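Local coordinates for putative drug/sodium antiporter (Escherichia coli, PDB 4Z3N), which probably works as a MATE-family antiporter, named ClbM, that moves the genotoxin colibactin across the cell membrane, at residues S393-A398 against R452-S457; I399-Y404 against L461-E466. One frame throughout, in Å; residues are numbered along the deposited sequence.

Contact 1 of 2, residues S393-A398 against R452-S457; sequences SEYYQA and RLLRLS
Y395 and Y396, neighbours on helix 382-399, meet the leucine pair L453 and L454 where helix 432-453 ends, so that the C-terminal ends of two helices come together within the all-helical bundle of a MATE transporter. The Y395 side chain leaves the helix with CG anti to the backbone N (chi1 -180°), which carries its ring across to L454. There one methyl, CD1 of L454, sits over the middle of the ring in a CH-pi contact, 3.7 Å from the Y395 ring centroid and only 10° off the normal. The same methyl is about equally far from several ring carbons, the nearest pair being Y395 CD1 and L454 CD1 at 3.7 Å. Beyond the ring, the Y395 hydroxyl is hydrogen-bonded to T329, at the start of the neighbouring helix 326-358, so the phenol is held at its polar end as well as packed on its face. That helix also covers L454, through L330 and Y333.

One residue on, Y396 uses the other methyl of the same leucine: L454 CD2 lies 4.0 Å from Y396 CE2, approaching the ring obliquely. L454 thus divides its two branches between consecutive tyrosines. No hydrogen bond joins the segments, and the contact is mostly apolar and buried. Past L454, which is the first residue to leave helical geometry, the chain turns toward helix 458-467, and R455 NE donates a hydrogen bond back to R452 O (2.9 Å). The side chains of Y396 and L453 cross at about a right angle, bringing Y396 OH within 3.4 Å of L453 CB.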
loop_
_atom_site.group_PDB
_atom_site.type_symbol
_atom_site.label_atom_id
_atom_site.label_comp_id
_atom_site.label_asym_id
_atom_site.label_seq_id
_atom_site.Cartn_x
_atom_site.Cartn_y
_atom_site.Cartn_z
ATOM N N SER A 393 -12.797 -0.781 -3.601
ATOM C CA SER A 393 -12.420 -1.150 -2.224
ATOM C C SER A 393 -12.211 0.057 -1.307
ATOM O O SER A 393 -12.582 0.042 -0.139
ATOM C CB SER A 393 -11.147 -1.992 -2.214
ATOM O OG SER A 393 -11.451 -3.324 -2.557
ATOM N N GLU A 394 -11.580 1.086 -1.852
ATOM C CA GLU A 394 -11.355 2.321 -1.137
ATOM C C GLU A 394 -12.704 2.957 -0.739
ATOM O O GLU A 394 -12.843 3.458 0.380
ATOM C CB GLU A 394 -10.528 3.279 -2.003
ATOM C CG GLU A 394 -9.709 4.306 -1.225
ATOM C CD GLU A 394 -8.557 3.662 -0.461
ATOM O OE1 GLU A 394 -8.479 2.412 -0.480
ATOM O OE2 GLU A 394 -7.729 4.392 0.148
ATOM N N TYR A 395 -13.678 2.920 -1.657
ATOM C CA TYR A 395 -15.008 3.481 -1.446
ATOM C C TYR A 395 -15.739 2.844 -0.245
ATOM O O TYR A 395 -16.328 3.537 0.597
ATOM C CB TYR A 395 -15.851 3.327 -2.730
ATOM C CG TYR A 395 -17.268 3.882 -2.631
ATOM C CD1 TYR A 395 -18.299 3.107 -2.119
ATOM C CD2 TYR A 395 -17.568 5.173 -3.042
ATOM C CE1 TYR A 395 -19.576 3.583 -2.019
ATOM C CE2 TYR A 395 -18.857 5.666 -2.942
ATOM C CZ TYR A 395 -19.863 4.862 -2.424
ATOM O OH TYR A 395 -21.173 5.319 -2.318
ATOM N N TYR A 396 -15.709 1.526 -0.165
ATOM C CA TYR A 396 -16.327 0.852 0.959
ATOM C C TYR A 396 -15.592 1.113 2.277
ATOM O O TYR A 396 -16.205 1.191 3.339
ATOM C CB TYR A 396 -16.423 -0.641 0.674
ATOM C CG TYR A 396 -17.494 -0.926 -0.344
ATOM C CD1 TYR A 396 -18.834 -0.706 -0.045
ATOM C CD2 TYR A 396 -17.171 -1.379 -1.613
ATOM C CE1 TYR A 396 -19.827 -0.948 -0.982
ATOM C CE2 TYR A 396 -18.149 -1.623 -2.554
ATOM C CZ TYR A 396 -19.472 -1.414 -2.241
ATOM O OH TYR A 396 -20.429 -1.676 -3.195
ATOM N N GLN A 397 -14.285 1.270 2.209
ATOM C CA GLN A 397 -13.517 1.620 3.386
ATOM C C GLN A 397 -13.902 3.015 3.853
ATOM O O GLN A 397 -14.062 3.266 5.047
ATOM C CB GLN A 397 -12.022 1.543 3.085
ATOM C CG GLN A 397 -11.533 0.137 2.817
ATOM C CD GLN A 397 -11.375 -0.655 4.088
ATOM O OE1 GLN A 397 -12.354 -0.901 4.818
ATOM N NE2 GLN A 397 -10.131 -1.046 4.383
ATOM N N ALA A 398 -14.077 3.914 2.896
ATOM C CA ALA A 398 -14.454 5.281 3.207
ATOM C C ALA A 398 -15.827 5.347 3.882
ATOM O O ALA A 398 -16.028 6.170 4.780
ATOM C CB ALA A 398 -14.426 6.142 1.943
ATOM N N ARG A 452 -21.023 -3.239 -11.214
ATOM C CA ARG A 452 -22.399 -3.544 -10.827
ATOM C C ARG A 452 -22.780 -2.987 -9.464
ATOM O O ARG A 452 -23.912 -2.544 -9.272
ATOM C CB ARG A 452 -22.634 -5.052 -10.844
ATOM C CG ARG A 452 -22.465 -5.629 -12.239
ATOM C CD ARG A 452 -22.969 -7.052 -12.322
ATOM N NE ARG A 452 -22.905 -7.571 -13.686
ATOM C CZ ARG A 452 -23.283 -8.797 -14.029
ATOM N NH1 ARG A 452 -23.749 -9.635 -13.106
ATOM N NH2 ARG A 452 -23.193 -9.184 -15.294
ATOM N N LEU A 453 -21.845 -3.017 -8.520
ATOM C CA LEU A 453 -22.123 -2.572 -7.171
ATOM C C LEU A 453 -22.053 -1.053 -7.008
ATOM O O LEU A 453 -22.574 -0.522 -6.046
ATOM C CB LEU A 453 -21.166 -3.220 -6.165
ATOM C CG LEU A 453 -21.222 -4.718 -5.871
ATOM C CD1 LEU A 453 -20.097 -5.114 -4.913
ATOM C CD2 LEU A 453 -22.572 -5.149 -5.341
ATOM N N LEU A 454 -21.409 -0.332 -7.909
ATOM C CA LEU A 454 -21.255 1.078 -7.601
ATOM C C LEU A 454 -22.282 1.865 -8.382
ATOM O O LEU A 454 -22.088 2.281 -9.515
ATOM C CB LEU A 454 -19.824 1.565 -7.905
ATOM C CG LEU A 454 -18.781 1.522 -6.769
ATOM C CD1 LEU A 454 -19.095 2.559 -5.689
ATOM C CD2 LEU A 454 -18.597 0.120 -6.146
ATOM N N ARG A 455 -23.344 2.187 -7.692
ATOM C CA ARG A 455 -24.483 2.798 -8.324
ATOM C C ARG A 455 -25.510 2.974 -7.223
ATOM O O ARG A 455 -25.397 2.343 -6.161
ATOM C CB ARG A 455 -25.000 1.933 -9.490
ATOM C CG ARG A 455 -25.340 0.514 -9.141
ATOM C CD ARG A 455 -26.124 -0.158 -10.261
ATOM N NE ARG A 455 -25.276 -0.902 -11.198
ATOM C CZ ARG A 455 -24.921 -0.480 -12.415
ATOM N NH1 ARG A 455 -25.332 0.699 -12.874
ATOM N NH2 ARG A 455 -24.153 -1.250 -13.181
ATOM N N LEU A 456 -26.478 3.848 -7.450
ATOM C CA LEU A 456 -27.574 4.006 -6.496
ATOM C C LEU A 456 -28.295 2.696 -6.282
ATOM O O LEU A 456 -28.569 1.962 -7.232
ATOM C CB LEU A 456 -28.570 5.061 -6.973
ATOM C CG LEU A 456 -28.041 6.462 -6.793
ATOM C CD1 LEU A 456 -28.929 7.455 -7.542
ATOM C CD2 LEU A 456 -27.967 6.725 -5.283
ATOM N N SER A 457 -28.575 2.409 -5.020
ATOM C CA SER A 457 -29.387 1.270 -4.621
ATOM C C SER A 457 -30.138 1.672 -3.369
ATOM O O SER A 457 -29.711 2.592 -2.672
ATOM C CB SER A 457 -28.530 0.043 -4.362
ATOM O OG SER A 457 -27.820 0.189 -3.147
#

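Contact 2 of 2, residues I399-Y404 against L461-E466; sequences IGKPWY and LRWNQE. With CAC (cacodylate ion), chain I.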
loop_
_atom_site.group_PDB
_atom_site.type_symbol
_atom_site.label_atom_id
_atom_site.label_comp_id
_atom_site.label_asym_id
_atom_site.label_seq_id
_atom_site.Cartn_x
_atom_site.Cartn_y
_atom_site.Cartn_z
ATOM N N ILE A 399 -16.771 4.501 3.460
ATOM C CA ILE A 399 -18.130 4.597 3.995
ATOM C C ILE A 399 -18.374 3.624 5.165
ATOM O O ILE A 399 -19.498 3.528 5.667
ATOM C CB ILE A 399 -19.220 4.360 2.894
ATOM C CG1 ILE A 399 -19.138 2.946 2.326
ATOM C CG2 ILE A 399 -19.125 5.418 1.776
ATOM C CD1 ILE A 399 -20.430 2.472 1.738
ATOM N N GLY A 400 -17.333 2.902 5.589
ATOM C CA GLY A 400 -17.427 2.036 6.749
ATOM C C GLY A 400 -18.026 0.658 6.510
ATOM O O GLY A 400 -18.693 0.109 7.387
ATOM N N LYS A 401 -17.787 0.092 5.330
ATOM C CA LYS A 401 -18.328 -1.216 4.991
ATOM C C LYS A 401 -17.256 -2.158 4.418
ATOM O O LYS A 401 -17.357 -2.608 3.276
ATOM C CB LYS A 401 -19.487 -1.046 4.006
ATOM C CG LYS A 401 -20.621 -0.150 4.533
ATOM C CD LYS A 401 -21.437 -0.881 5.559
ATOM C CE LYS A 401 -22.487 0.007 6.194
ATOM N NZ LYS A 401 -23.370 -0.830 7.055
ATOM N N PRO A 402 -16.228 -2.469 5.225
ATOM C CA PRO A 402 -15.055 -3.260 4.805
ATOM C C PRO A 402 -15.341 -4.659 4.235
ATOM O O PRO A 402 -14.454 -5.243 3.607
ATOM C CB PRO A 402 -14.235 -3.384 6.102
ATOM C CG PRO A 402 -15.178 -2.942 7.237
ATOM C CD PRO A 402 -16.046 -1.915 6.582
ATOM N N TRP A 403 -16.536 -5.186 4.458
ATOM C CA TRP A 403 -16.895 -6.497 3.950
ATOM C C TRP A 403 -16.780 -6.521 2.431
ATOM O O TRP A 403 -16.297 -7.508 1.855
ATOM C CB TRP A 403 -18.311 -6.891 4.390
ATOM C CG TRP A 403 -18.875 -8.003 3.606
ATOM C CD1 TRP A 403 -19.487 -7.914 2.396
ATOM C CD2 TRP A 403 -18.857 -9.395 3.943
ATOM N NE1 TRP A 403 -19.860 -9.156 1.955
ATOM C CE2 TRP A 403 -19.488 -10.087 2.888
ATOM C CE3 TRP A 403 -18.368 -10.128 5.033
ATOM C CZ2 TRP A 403 -19.658 -11.466 2.893
ATOM C CZ3 TRP A 403 -18.537 -11.511 5.033
ATOM C CH2 TRP A 403 -19.180 -12.160 3.970
ATOM N N TYR A 404 -17.220 -5.443 1.776
ATOM C CA TYR A 404 -17.196 -5.405 0.320
ATOM C C TYR A 404 -15.826 -5.015 -0.212
ATOM O O TYR A 404 -15.476 -5.313 -1.345
ATOM C CB TYR A 404 -18.303 -4.482 -0.181
ATOM C CG TYR A 404 -19.633 -5.014 0.258
ATOM C CD1 TYR A 404 -20.204 -4.603 1.471
ATOM C CD2 TYR A 404 -20.294 -5.982 -0.492
ATOM C CE1 TYR A 404 -21.420 -5.117 1.903
ATOM C CE2 TYR A 404 -21.506 -6.510 -0.068
ATOM C CZ TYR A 404 -22.066 -6.069 1.128
ATOM O OH TYR A 404 -23.265 -6.587 1.552
ATOM N N LEU A 461 -28.459 3.909 -0.098
ATOM C CA LEU A 461 -29.184 5.055 0.469
ATOM C C LEU A 461 -29.644 4.826 1.922
ATOM O O LEU A 461 -29.506 5.703 2.763
ATOM C CB LEU A 461 -30.389 5.404 -0.402
ATOM C CG LEU A 461 -30.063 6.012 -1.767
ATOM C CD1 LEU A 461 -31.348 6.516 -2.375
ATOM C CD2 LEU A 461 -29.041 7.140 -1.671
ATOM N N ARG A 462 -30.172 3.650 2.231
ATOM C CA ARG A 462 -30.415 3.337 3.633
ATOM C C ARG A 462 -29.151 3.449 4.506
ATOM O O ARG A 462 -29.226 3.957 5.626
ATOM C CB ARG A 462 -31.002 1.943 3.796
ATOM C CG ARG A 462 -31.675 1.800 5.132
ATOM C CD ARG A 462 -31.463 0.465 5.768
ATOM N NE ARG A 462 -31.467 -0.636 4.816
ATOM C CZ ARG A 462 -30.673 -1.693 4.941
ATOM N NH1 ARG A 462 -29.836 -1.749 5.965
ATOM N NH2 ARG A 462 -30.704 -2.677 4.048
ATOM N N TRP A 463 -28.009 2.971 4.004
ATOM C CA TRP A 463 -26.754 3.004 4.775
ATOM C C TRP A 463 -26.359 4.419 5.203
ATOM O O TRP A 463 -25.894 4.636 6.327
ATOM C CB TRP A 463 -25.604 2.395 3.967
ATOM C CG TRP A 463 -25.528 0.915 3.976
ATOM C CD1 TRP A 463 -26.270 0.061 4.729
ATOM C CD2 TRP A 463 -24.659 0.107 3.187
ATOM N NE1 TRP A 463 -25.919 -1.235 4.460
ATOM C CE2 TRP A 463 -24.925 -1.235 3.517
ATOM C CE3 TRP A 463 -23.673 0.384 2.242
ATOM C CZ2 TRP A 463 -24.235 -2.305 2.927
ATOM C CZ3 TRP A 463 -22.986 -0.679 1.661
ATOM C CH2 TRP A 463 -23.273 -2.003 2.005
ATOM N N ASN A 464 -26.545 5.368 4.288
ATOM C CA ASN A 464 -26.315 6.783 4.551
ATOM C C ASN A 464 -27.342 7.431 5.511
ATOM O O ASN A 464 -26.992 8.309 6.307
ATOM C CB ASN A 464 -26.289 7.542 3.236
ATOM C CG ASN A 464 -25.611 8.882 3.366
ATOM O OD1 ASN A 464 -26.253 9.926 3.251
ATOM N ND2 ASN A 464 -24.309 8.866 3.645
ATOM N N GLN A 465 -28.595 6.988 5.446
ATOM C CA GLN A 465 -29.589 7.385 6.431
ATOM C C GLN A 465 -29.151 6.988 7.852
ATOM O O GLN A 465 -29.201 7.808 8.777
ATOM C CB GLN A 465 -30.951 6.769 6.092
ATOM C CG GLN A 465 -31.939 7.742 5.456
ATOM C CD GLN A 465 -33.212 7.054 4.967
ATOM O OE1 GLN A 465 -33.467 5.891 5.303
ATOM N NE2 GLN A 465 -34.012 7.768 4.158
ATOM N N GLU A 466 -28.719 5.736 8.016
ATOM C CA GLU A 466 -28.253 5.234 9.312
ATOM C C GLU A 466 -26.990 5.955 9.797
ATOM O O GLU A 466 -26.823 6.189 10.990
ATOM C CB GLU A 466 -27.989 3.726 9.235
ATOM C CG GLU A 466 -29.170 2.927 8.735
ATOM C CD GLU A 466 -28.814 1.508 8.322
ATOM O OE1 GLU A 466 -27.633 1.235 7.989
ATOM O OE2 GLU A 466 -29.729 0.660 8.313
HETATM AS AS CAC I . -27.630 -4.450 6.155
HETATM O O1 CAC I . -28.670 -4.171 4.907
HETATM O O2 CAC I . -25.998 -4.536 5.497
HETATM C C1 CAC I . -27.715 -3.043 7.482
HETATM C C2 CAC I . -28.056 -6.131 6.998
#
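The indole of W463, projecting from the last modelled helix, 458-467, is met by K401, Y404 and I399 from the turn between helices 382-399 and 402-413 of this MATE bundle. G400 closes the first of those helices in a Schellman motif, and K401 follows directly. The lysine chain bends at chi2 (-75°) and then runs extended across one face of the indole. Its CE stands 3.7 Å from the centroid of the W463 five-membered ring, a CH-pi contact, while NZ lies 3.8 Å from that centroid and 14° off the normal, a cation-pi interaction. Y404 comes to the edge of the indole, CE1 3.6 Å from W463 CH2, with the tyrosine ring and the six-membered ring obliquely inclined at 49°. I399 crosses the tryptophan at about a right angle and brings CD1 in obliquely, 3.9 Å from W463 CE3; I399 also touches V317 and W321 of helix 286-322.

A cacodylate ion, probably carried over from the crystallisation solution, sits at the indole edge beside the guanidinium of R462. Its O1 accepts bonds from both terminal nitrogens, 2.9 Å from R462 NH1 and 2.7 Å from R462 NH2, close to the guanidinium plane. R462 also forms an in-plane salt bridge to E466, one helical turn further on, with a long, weak hydrogen bond from NH1 to OE2. The second oxygen of the ion lies in the plane of the indole, where W463 NE1 makes a weak 3.5 Å bond to cacodylate O2.

Overall arrangement
Contacts 1 and 2 are adjoining parts of one interface: helix 382-399 and the turn after it face the end of helix 432-453 and helix 458-467. Their centres are about 9 Å apart. A probable backbone hydrogen bond from K401 N to Y396 O (2.8 Å) joins them through the turn, and Y396 CD2 packs on Y404 CB at 3.6 Å. Y396 also touches W463, so it borders both groups of side chains. On the other side of the interface, L456 CD2 meets L461 CD2 at 3.8 Å. The contact centres lie about 20 and 23 Å from the chain centre, on the same side; a bound monoolein is about 8 Å from the L454 side chain.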